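Local coordinates for protein catalase-3 (PDB 4AJ9) that catalyses the breakdown of hydrogen peroxide to oxygen and water at a buried heme and probably protects cells from peroxide damage, at residues G137-V142 against R204-F209; V101-V106 against H120-R125; R58-V63 against R359-N364. One frame throughout, in Å; residues are numbered along the deposited sequence. Where two conformers were deposited one is given.

Contact 1 of 3, residues G137-V142 against R204-F209; sequences GNNIPV and RHMDGF. With HEM (protoporphyrin IX containing Fe), chain Y; ACT (acetate ion), chain B.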
# COMPACT_ATOMS: atom_id res chain seq x y z
N GLY C 137 -1.99 23.02 15.99
CA GLY C 137 -1.14 24.14 16.35
C GLY C 137 0.27 23.77 16.76
O GLY C 137 0.62 22.59 16.79
N ASN C 138 1.10 24.78 17.05
CA ASN C 138 2.43 24.57 17.63
C ASN C 138 2.56 25.35 18.93
O ASN C 138 1.64 26.07 19.31
CB ASN C 138 3.51 25.03 16.65
CG ASN C 138 3.76 24.02 15.55
OD1 ASN C 138 3.50 22.83 15.73
ND2 ASN C 138 4.25 24.48 14.39
N ASN C 139 3.69 25.22 19.61
CA ASN C 139 3.89 25.93 20.87
C ASN C 139 4.55 27.30 20.66
O ASN C 139 4.96 27.95 21.63
CB ASN C 139 4.72 25.10 21.86
CG ASN C 139 6.19 25.09 21.52
OD1 ASN C 139 6.58 25.05 20.34
ND2 ASN C 139 7.03 25.17 22.55
N ILE C 140 4.64 27.69 19.39
CA ILE C 140 5.21 28.97 18.96
C ILE C 140 4.22 29.59 17.98
O ILE C 140 3.63 28.88 17.17
CB ILE C 140 6.56 28.75 18.27
CG1 ILE C 140 7.61 28.35 19.31
CG2 ILE C 140 6.99 29.97 17.46
CD1 ILE C 140 8.90 27.80 18.69
N PRO C 141 3.99 30.91 18.08
CA PRO C 141 2.83 31.52 17.41
C PRO C 141 3.06 31.90 15.95
O PRO C 141 2.12 32.36 15.30
CB PRO C 141 2.58 32.79 18.23
CG PRO C 141 3.92 33.14 18.77
CD PRO C 141 4.58 31.81 19.07
N VAL C 142 4.28 31.74 15.46
CA VAL C 142 4.58 32.10 14.08
C VAL C 142 5.31 30.94 13.40
O VAL C 142 6.00 30.16 14.04
CB VAL C 142 5.47 33.37 14.00
CG1 VAL C 142 4.69 34.59 14.51
CG2 VAL C 142 6.77 33.16 14.78
N ARG C 204 3.04 20.00 29.27
CA ARG C 204 2.10 20.65 30.19
C ARG C 204 2.47 22.10 30.48
O ARG C 204 1.63 22.88 30.93
CB ARG C 204 2.00 19.86 31.49
CG ARG C 204 1.52 18.43 31.30
CD ARG C 204 1.49 17.66 32.61
NE ARG C 204 2.80 17.65 33.26
CZ ARG C 204 3.05 18.17 34.46
NH1 ARG C 204 2.09 18.75 35.17
NH2 ARG C 204 4.28 18.11 34.96
N HIS C 205 3.73 22.44 30.21
CA HIS C 205 4.24 23.78 30.46
C HIS C 205 4.50 24.57 29.17
O HIS C 205 5.43 25.37 29.11
CB HIS C 205 5.52 23.72 31.30
CG HIS C 205 5.30 23.16 32.67
ND1 HIS C 205 5.33 21.80 32.93
CD2 HIS C 205 5.01 23.76 33.85
CE1 HIS C 205 5.09 21.60 34.21
NE2 HIS C 205 4.89 22.77 34.79
N MET C 206 3.68 24.31 28.15
CA MET C 206 3.69 25.05 26.89
C MET C 206 2.37 25.77 26.67
O MET C 206 1.30 25.26 27.03
CB MET C 206 3.87 24.10 25.69
CG MET C 206 5.05 23.14 25.77
SD MET C 206 5.26 22.20 24.23
CE MET C 206 3.63 21.47 24.04
N ASP C 207 2.43 26.95 26.04
CA ASP C 207 1.23 27.53 25.45
C ASP C 207 1.05 26.91 24.06
O ASP C 207 1.96 26.28 23.54
CB ASP C 207 1.35 29.05 25.32
CG ASP C 207 1.05 29.77 26.62
OD1 ASP C 207 0.51 29.14 27.55
OD2 ASP C 207 1.35 30.97 26.70
N GLY C 208 -0.13 27.08 23.47
CA GLY C 208 -0.37 26.59 22.13
C GLY C 208 -0.94 27.67 21.23
O GLY C 208 -1.54 28.62 21.73
N PHE C 209 -0.77 27.53 19.92
CA PHE C 209 -1.23 28.54 18.97
C PHE C 209 -1.73 27.91 17.68
O PHE C 209 -1.16 26.95 17.18
CB PHE C 209 -0.10 29.52 18.61
CG PHE C 209 0.55 30.14 19.80
CD1 PHE C 209 1.62 29.50 20.42
CD2 PHE C 209 0.10 31.35 20.31
CE1 PHE C 209 2.24 30.07 21.52
CE2 PHE C 209 0.72 31.92 21.41
CZ PHE C 209 1.79 31.27 22.02
CHA HEM Y . 1.99 17.40 10.95
CHB HEM Y . 1.56 21.84 12.89
CHC HEM Y . 2.72 23.78 8.60
CHD HEM Y . 2.27 19.43 6.51
C1A HEM Y . 1.81 18.42 11.86
C2A HEM Y . 1.54 18.27 13.29
C3A HEM Y . 1.44 19.50 13.82
C4A HEM Y . 1.62 20.47 12.76
CMA HEM Y . 1.16 19.87 15.30
CAA HEM Y . 1.45 16.92 14.05
CBA HEM Y . 0.00 16.49 14.27
CGA HEM Y . 0.00 15.23 15.09
O1A HEM Y . -0.31 14.15 14.55
O2A HEM Y . 0.33 15.31 16.31
C1B HEM Y . 1.78 22.76 11.88
C2B HEM Y . 1.62 24.20 11.98
C3B HEM Y . 1.96 24.75 10.81
C4B HEM Y . 2.32 23.66 9.91
CMB HEM Y . 1.15 24.90 13.28
CAB HEM Y . 1.93 26.23 10.37
CBB HEM Y . 1.10 27.10 10.96
C1C HEM Y . 2.61 22.78 7.66
C2C HEM Y . 2.58 22.96 6.22
C3C HEM Y . 2.48 21.75 5.67
C4C HEM Y . 2.39 20.78 6.72
CMC HEM Y . 2.71 24.31 5.48
CAC HEM Y . 2.37 21.38 4.18
CBC HEM Y . 1.74 22.22 3.35
C1D HEM Y . 2.17 18.49 7.49
C2D HEM Y . 2.05 17.07 7.23
C3D HEM Y . 1.96 16.44 8.61
C4D HEM Y . 2.03 17.53 9.56
CMD HEM Y . 2.02 16.39 5.85
CAD HEM Y . 1.81 14.94 8.93
CBD HEM Y . 0.33 14.69 9.16
CGD HEM Y . 0.10 13.22 9.36
O1D HEM Y . -0.95 12.86 9.95
O2D HEM Y . 0.97 12.41 8.95
NA HEM Y . 1.85 19.77 11.58
NB HEM Y . 2.20 22.48 10.60
NC HEM Y . 2.49 21.44 7.93
ND HEM Y . 2.15 18.72 8.86
FE HEM Y . 2.07 20.62 9.76
C ACT B . 7.05 26.86 26.25
O ACT B . 6.43 27.95 26.26
OXT ACT B . 6.94 26.20 25.19
CH3 ACT B . 7.85 26.41 27.45
O HOH W 1 4.62 28.16 24.42
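Asn138 and Phe209 form a single antiparallel, hydrogen-bonded bridge. Asn138 N donates to Phe209 O over 3.1 Å, and Phe209 N donates back to Asn138 O over 2.9 Å. Beyond the bridge the segments stay close, with Asn139 CA in C-H...O contact with Asp207 O at 3.3 Å. The Phe209 ring lies beside Pro141. Its CG is anti to the carbonyl carbon (chi1 -53°), which places the ring alongside Pro141. Pro141 CB sits over one face in a CH-pi contact, 3.7 Å from the ring centroid. Asn139 O lies at the ring edge, 3.5 Å from Phe209 CE1. An alanine in place of Phe209 has no ring, and would probably leave a gap under Pro141 CB, which loses its CH-pi partner. The bridge joins the end of strand 131-138 to strand 208-209 in the antiparallel barrel of the catalase heme domain. Asn138 is a predicted active-site residue, and its side chain turns away from the bridge toward the heme, close to His65. Met206 SD packs on Asn139 CB at 3.8 Å, the two side chains crossing at about a right angle. Asn139 ND2 donates over 2.8 Å to OXT of an acetate ion, probably from the crystallisation liquor. A water bonded to Asn139 O, Asp207 N and the acetate spans the segments.

Contact 2 of 3, residues V101-V106 against H120-R125; sequences VRFSTV and HGFATR. With HEM (protoporphyrin IX containing Fe), chain Y.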
# COMPACT_ATOMS: atom_id res chain seq x y z
N VAL C 101 -5.44 15.17 22.35
CA VAL C 101 -4.35 16.08 22.03
C VAL C 101 -3.06 15.32 21.81
O VAL C 101 -2.71 14.45 22.60
CB VAL C 101 -4.14 17.12 23.16
CG1 VAL C 101 -2.85 17.89 22.93
CG2 VAL C 101 -5.32 18.06 23.24
N ARG C 102 -2.35 15.63 20.73
CA ARG C 102 -1.02 15.09 20.54
C ARG C 102 0.01 16.22 20.52
O ARG C 102 -0.16 17.21 19.80
CB ARG C 102 -0.92 14.26 19.26
CG ARG C 102 0.43 13.60 19.05
CD ARG C 102 0.34 12.61 17.88
NE ARG C 102 1.60 11.92 17.62
CZ ARG C 102 2.62 12.46 16.97
NH1 ARG C 102 2.53 13.70 16.50
NH2 ARG C 102 3.73 11.76 16.78
N PHE C 103 1.05 16.07 21.33
CA PHE C 103 2.15 17.04 21.40
C PHE C 103 3.32 16.37 20.72
O PHE C 103 3.38 15.16 20.67
CB PHE C 103 2.53 17.33 22.85
CG PHE C 103 1.40 17.81 23.70
CD1 PHE C 103 1.00 19.14 23.65
CD2 PHE C 103 0.74 16.94 24.57
CE1 PHE C 103 -0.03 19.61 24.46
CE2 PHE C 103 -0.31 17.40 25.38
CZ PHE C 103 -0.69 18.75 25.33
N SER C 104 4.27 17.14 20.19
CA SER C 104 5.35 16.54 19.43
C SER C 104 6.51 17.50 19.28
O SER C 104 6.39 18.68 19.60
CB SER C 104 4.83 16.19 18.03
OG SER C 104 4.12 17.31 17.51
N THR C 105 7.63 17.00 18.79
CA THR C 105 8.61 17.86 18.15
C THR C 105 8.29 17.87 16.65
O THR C 105 7.18 17.52 16.25
CB THR C 105 10.05 17.39 18.41
OG1 THR C 105 10.17 16.02 18.04
CG2 THR C 105 10.38 17.56 19.88
N VAL C 106 9.24 18.29 15.82
CA VAL C 106 8.96 18.45 14.39
C VAL C 106 9.93 17.66 13.52
O VAL C 106 9.51 16.91 12.63
CB VAL C 106 9.01 19.94 13.96
CG1 VAL C 106 8.70 20.09 12.47
CG2 VAL C 106 8.05 20.77 14.78
N HIS C 120 7.48 22.74 18.69
CA HIS C 120 6.68 21.63 19.20
C HIS C 120 5.25 21.71 18.70
O HIS C 120 4.65 22.78 18.71
CB HIS C 120 6.67 21.63 20.73
CG HIS C 120 8.01 21.37 21.33
ND1 HIS C 120 9.05 22.27 21.23
CD2 HIS C 120 8.51 20.29 21.97
CE1 HIS C 120 10.12 21.77 21.81
NE2 HIS C 120 9.83 20.56 22.27
N GLY C 121 4.71 20.56 18.31
CA GLY C 121 3.32 20.45 17.93
C GLY C 121 2.39 20.43 19.13
O GLY C 121 2.76 19.97 20.21
N PHE C 122 1.17 20.93 18.94
CA PHE C 122 0.15 21.00 19.99
C PHE C 122 -1.15 20.88 19.23
O PHE C 122 -1.76 21.88 18.86
CB PHE C 122 0.23 22.36 20.69
CG PHE C 122 -0.62 22.48 21.95
CD1 PHE C 122 -1.87 21.90 22.04
CD2 PHE C 122 -0.16 23.23 23.03
CE1 PHE C 122 -2.63 22.03 23.19
CE2 PHE C 122 -0.91 23.38 24.18
CZ PHE C 122 -2.15 22.78 24.27
N ALA C 123 -1.54 19.65 18.93
CA ALA C 123 -2.67 19.42 18.04
C ALA C 123 -3.83 18.89 18.83
O ALA C 123 -3.69 17.91 19.55
CB ALA C 123 -2.28 18.43 16.93
N THR C 124 -4.99 19.52 18.67
CA THR C 124 -6.16 19.20 19.47
C THR C 124 -7.33 18.84 18.58
O THR C 124 -7.68 19.60 17.68
CB THR C 124 -6.63 20.43 20.27
OG1 THR C 124 -5.56 20.92 21.09
CG2 THR C 124 -7.86 20.09 21.13
N ARG C 125 -7.96 17.70 18.84
CA ARG C 125 -9.21 17.39 18.16
C ARG C 125 -10.40 17.57 19.10
O ARG C 125 -10.40 17.04 20.22
CB ARG C 125 -9.22 15.95 17.63
CG ARG C 125 -10.61 15.48 17.18
CD ARG C 125 -10.49 14.27 16.27
NE ARG C 125 -9.64 14.60 15.13
CZ ARG C 125 -9.00 13.72 14.38
NH1 ARG C 125 -9.10 12.42 14.64
NH2 ARG C 125 -8.23 14.15 13.38
CHA HEM Y . 1.99 17.40 10.95
CHB HEM Y . 1.56 21.84 12.89
CHC HEM Y . 2.72 23.78 8.60
CHD HEM Y . 2.27 19.43 6.51
C1A HEM Y . 1.81 18.42 11.86
C2A HEM Y . 1.54 18.27 13.29
C3A HEM Y . 1.44 19.50 13.82
C4A HEM Y . 1.62 20.47 12.76
CMA HEM Y . 1.16 19.87 15.30
CAA HEM Y . 1.45 16.92 14.05
CBA HEM Y . 0.00 16.49 14.27
CGA HEM Y . 0.00 15.23 15.09
O1A HEM Y . -0.31 14.15 14.55
O2A HEM Y . 0.33 15.31 16.31
C1B HEM Y . 1.78 22.76 11.88
C2B HEM Y . 1.62 24.20 11.98
C3B HEM Y . 1.96 24.75 10.81
C4B HEM Y . 2.32 23.66 9.91
CMB HEM Y . 1.15 24.90 13.28
CAB HEM Y . 1.93 26.23 10.37
CBB HEM Y . 1.10 27.10 10.96
C1C HEM Y . 2.61 22.78 7.66
C2C HEM Y . 2.58 22.96 6.22
C3C HEM Y . 2.48 21.75 5.67
C4C HEM Y . 2.39 20.78 6.72
CMC HEM Y . 2.71 24.31 5.48
CAC HEM Y . 2.37 21.38 4.18
CBC HEM Y . 1.74 22.22 3.35
C1D HEM Y . 2.17 18.49 7.49
C2D HEM Y . 2.05 17.07 7.23
C3D HEM Y . 1.96 16.44 8.61
C4D HEM Y . 2.03 17.53 9.56
CMD HEM Y . 2.02 16.39 5.85
CAD HEM Y . 1.81 14.94 8.93
CBD HEM Y . 0.33 14.69 9.16
CGD HEM Y . 0.10 13.22 9.36
O1D HEM Y . -0.95 12.86 9.95
O2D HEM Y . 0.97 12.41 8.95
NA HEM Y . 1.85 19.77 11.58
NB HEM Y . 2.20 22.48 10.60
NC HEM Y . 2.49 21.44 7.93
ND HEM Y . 2.15 18.72 8.86
FE HEM Y . 2.07 20.62 9.76
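Phe103 points the edge of its ring at the face of Phe122. Phe103 CE1 stands 3.6 Å above the Phe122 plane, over the ring centre, and the planes meet at 68° in a T-shaped pair. The side chains run side by side, although their first torsions differ. Phe103 CG is anti to the carbonyl carbon, whereas Phe122 CG is anti to its backbone N (chi1 -171°). On the same side of the sheet Val101 CG1 lies 4.2 Å from Phe122 CE1, and Val101 CG2 meets Thr124 OG1 at 3.6 Å. Trp230 stacks on Phe122, and Tyr203 stacks on Phe103. Beneath them, antiparallel strands 96-104 and 121-128 of the catalase barrel are joined by paired backbone bonds at Arg102 with Ala123 and at Ser104 with Gly121. The face bearing Arg102, Ser104 and Ala123 looks to the heme. Gly121 is tightly packed there. Its CA lies 3.3 Å from Ser104 OG and 3.5 Å from heme methyl CMA, and a CB would clash with Ser104 OG. That hydroxyl is hydrogen-bonded to His65 ND1. The extended Arg102 chain brings NH1 to heme O2A at 2.7 Å, with the oxygen near the guanidinium plane and an N-H...O angle of 160°. One side of this strand pair is thus mainly aromatic and apolar; on the other, the arginine probably offsets the buried propionate charge.

Contact 3 of 3, residues R58-V63 against R359-N364; sequences RIPERV and RHRGPN. With HEM (protoporphyrin IX containing Fe), chain Y.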
# COMPACT_ATOMS: atom_id res chain seq x y z
N ARG C 58 4.60 -2.24 11.32
CA ARG C 58 4.97 -0.83 11.22
C ARG C 58 4.21 -0.11 10.10
O ARG C 58 3.92 -0.69 9.05
CB ARG C 58 6.48 -0.69 11.00
CG ARG C 58 7.33 -1.34 12.09
CD ARG C 58 7.20 -0.66 13.47
NE ARG C 58 8.02 -1.42 14.42
CZ ARG C 58 7.55 -2.37 15.23
NH1 ARG C 58 6.25 -2.62 15.31
NH2 ARG C 58 8.39 -3.04 16.01
N ILE C 59 3.88 1.15 10.34
CA ILE C 59 3.36 2.01 9.30
C ILE C 59 4.31 3.20 9.22
O ILE C 59 5.08 3.45 10.16
CB ILE C 59 1.91 2.48 9.60
CG1 ILE C 59 1.90 3.49 10.76
CG2 ILE C 59 1.01 1.29 9.92
CD1 ILE C 59 0.51 3.98 11.12
N PRO C 60 4.29 3.94 8.11
CA PRO C 60 5.20 5.08 7.99
C PRO C 60 5.01 6.06 9.15
O PRO C 60 3.87 6.30 9.54
CB PRO C 60 4.74 5.76 6.69
CG PRO C 60 4.13 4.61 5.89
CD PRO C 60 3.42 3.79 6.93
N GLU C 61 6.10 6.60 9.69
CA GLU C 61 5.96 7.69 10.64
C GLU C 61 5.43 8.93 9.93
O GLU C 61 5.47 9.03 8.69
CB GLU C 61 7.29 8.00 11.34
CG GLU C 61 8.38 8.54 10.42
CD GLU C 61 9.72 8.72 11.15
OE1 GLU C 61 9.99 7.97 12.12
OE2 GLU C 61 10.51 9.60 10.76
N ARG C 62 4.93 9.88 10.71
CA ARG C 62 4.50 11.16 10.16
C ARG C 62 5.69 11.83 9.50
O ARG C 62 6.79 11.77 10.02
CB ARG C 62 3.96 12.05 11.28
CG ARG C 62 2.76 11.50 12.02
CD ARG C 62 2.55 12.22 13.36
NE ARG C 62 1.25 11.93 13.95
CZ ARG C 62 0.88 10.74 14.43
NH1 ARG C 62 1.72 9.71 14.42
NH2 ARG C 62 -0.34 10.59 14.93
N VAL C 63 5.45 12.51 8.38
CA VAL C 63 6.54 13.10 7.60
C VAL C 63 7.22 14.24 8.38
O VAL C 63 8.41 14.50 8.19
CB VAL C 63 6.05 13.57 6.20
CG1 VAL C 63 5.07 14.73 6.32
CG2 VAL C 63 7.24 13.93 5.28
N ARG C 359 0.40 7.38 5.14
CA ARG C 359 0.52 6.80 6.46
C ARG C 359 -0.41 5.60 6.64
O ARG C 359 -0.03 4.59 7.22
CB ARG C 359 0.26 7.85 7.53
CG ARG C 359 0.85 7.51 8.87
CD ARG C 359 1.45 8.75 9.51
NE ARG C 359 0.43 9.70 9.96
CZ ARG C 359 -0.38 9.50 11.00
NH1 ARG C 359 -0.30 8.37 11.70
NH2 ARG C 359 -1.27 10.42 11.34
N HIS C 360 -1.64 5.73 6.15
CA HIS C 360 -2.65 4.69 6.36
C HIS C 360 -2.88 3.76 5.18
O HIS C 360 -3.68 2.82 5.26
CB HIS C 360 -3.98 5.29 6.84
CG HIS C 360 -3.89 5.91 8.21
ND1 HIS C 360 -3.79 5.16 9.35
CD2 HIS C 360 -3.88 7.21 8.61
CE1 HIS C 360 -3.73 5.96 10.40
NE2 HIS C 360 -3.79 7.21 9.98
N ARG C 361 -2.18 4.00 4.08
CA ARG C 361 -2.29 3.15 2.88
C ARG C 361 -3.73 2.84 2.45
O ARG C 361 -4.05 1.69 2.12
CB ARG C 361 -1.53 1.84 3.09
CG ARG C 361 -0.05 1.91 2.79
CD ARG C 361 0.70 2.73 3.84
NE ARG C 361 2.06 3.05 3.41
CZ ARG C 361 2.35 3.78 2.33
NH1 ARG C 361 1.37 4.26 1.58
NH2 ARG C 361 3.60 4.03 2.01
N GLY C 362 -4.58 3.85 2.42
CA GLY C 362 -5.98 3.64 2.11
C GLY C 362 -6.78 4.88 2.44
O GLY C 362 -6.33 5.73 3.19
N PRO C 363 -7.97 4.99 1.86
CA PRO C 363 -8.83 6.16 1.95
C PRO C 363 -9.82 6.10 3.11
O PRO C 363 -10.57 7.05 3.30
CB PRO C 363 -9.59 6.11 0.62
CG PRO C 363 -9.77 4.65 0.41
CD PRO C 363 -8.52 4.00 0.92
N ASN C 364 -9.82 5.01 3.87
CA ASN C 364 -10.80 4.85 4.95
C ASN C 364 -10.27 5.12 6.36
O ASN C 364 -10.85 4.65 7.34
CB ASN C 364 -11.46 3.47 4.86
CG ASN C 364 -12.47 3.40 3.72
OD1 ASN C 364 -13.35 4.25 3.62
ND2 ASN C 364 -12.33 2.40 2.83
CHA HEM Y . 1.99 17.40 10.95
CHB HEM Y . 1.56 21.84 12.89
CHC HEM Y . 2.72 23.78 8.60
CHD HEM Y . 2.27 19.43 6.51
C1A HEM Y . 1.81 18.42 11.86
C2A HEM Y . 1.54 18.27 13.29
C3A HEM Y . 1.44 19.50 13.82
C4A HEM Y . 1.62 20.47 12.76
CMA HEM Y . 1.16 19.87 15.30
CAA HEM Y . 1.45 16.92 14.05
CBA HEM Y . 0.00 16.49 14.27
CGA HEM Y . 0.00 15.23 15.09
O1A HEM Y . -0.31 14.15 14.55
O2A HEM Y . 0.33 15.31 16.31
C1B HEM Y . 1.78 22.76 11.88
C2B HEM Y . 1.62 24.20 11.98
C3B HEM Y . 1.96 24.75 10.81
C4B HEM Y . 2.32 23.66 9.91
CMB HEM Y . 1.15 24.90 13.28
CAB HEM Y . 1.93 26.23 10.37
CBB HEM Y . 1.10 27.10 10.96
C1C HEM Y . 2.61 22.78 7.66
C2C HEM Y . 2.58 22.96 6.22
C3C HEM Y . 2.48 21.75 5.67
C4C HEM Y . 2.39 20.78 6.72
CMC HEM Y . 2.71 24.31 5.48
CAC HEM Y . 2.37 21.38 4.18
CBC HEM Y . 1.74 22.22 3.35
C1D HEM Y . 2.17 18.49 7.49
C2D HEM Y . 2.05 17.07 7.23
C3D HEM Y . 1.96 16.44 8.61
C4D HEM Y . 2.03 17.53 9.56
CMD HEM Y . 2.02 16.39 5.85
CAD HEM Y . 1.81 14.94 8.93
CBD HEM Y . 0.33 14.69 9.16
CGD HEM Y . 0.10 13.22 9.36
O1D HEM Y . -0.95 12.86 9.95
O2D HEM Y . 0.97 12.41 8.95
NA HEM Y . 1.85 19.77 11.58
NB HEM Y . 2.20 22.48 10.60
NC HEM Y . 2.49 21.44 7.93
ND HEM Y . 2.15 18.72 8.86
FE HEM Y . 2.07 20.62 9.76
O HOH W 2 2.34 6.97 11.84
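Arg62 and Arg359 stack their guanidinium groups, with centres 3.9 Å apart and planes at 27°. Arg359 is modelled in two conformers, and one is described here. The two positive charges come close, with Arg62 NH1 3.6 Å from Arg359 NH1. The heme propionates at their edges probably ease the repulsion. Arg62 NE donates to heme O1A over 2.8 Å, in a fairly straight bond of 161°. Arg359 grips the other propionate with two bonds: its NE reaches O2D at 2.9 Å and its NH2 reaches O1D at 2.8 Å. Bends at chi2 and chi3 (71°) of Arg359 turn its group onto Arg62. A water links Pro60 O, at 2.8 Å, to Arg359 NH1. Ile59 packs against the backbone oxygen of Arg359, and Pro60 CG touches Arg361 NE at 3.6 Å.

In the next shell, His360 NE2 lies over the face of the Arg359 guanidinium opposite Arg62. Thr323 O accepts a bond from Arg62 NH2, and Ile326 O accepts one from Arg359 NH2. Gln385 of the third subunit packs on Ile59, Pro60 and Arg361, so the contact also lies at a subunit interface. Arg359 lies in the C-terminal part of helix 343-360, which also carries Tyr352, the axial iron ligand by similarity. Arg62 lies in the loop between helix 45-55 and strand 68-77.

From the N terminus, the chain enters contact 3 at 58-63, after helix 45-55. That contact closes only at 359-364, so it spans 295 intervening residues and encloses the other two. Within this loop, contact 2 pairs strand 96-104 with strand 121-128 across just 13 residues. Contact 1 opens after contact 2 has closed, at the end of strand 131-138, and closes 61 residues later at strand 208-209. The two are in series, and none of the three cross. Contacts 1 and 2 touch in the same sheet, where Asn139 N probably bonds to His120 O. Contact 3 meets contact 2 where Arg62 packs on Arg102. All three touch one heme, tying barrel strands to the helix 343-360 side.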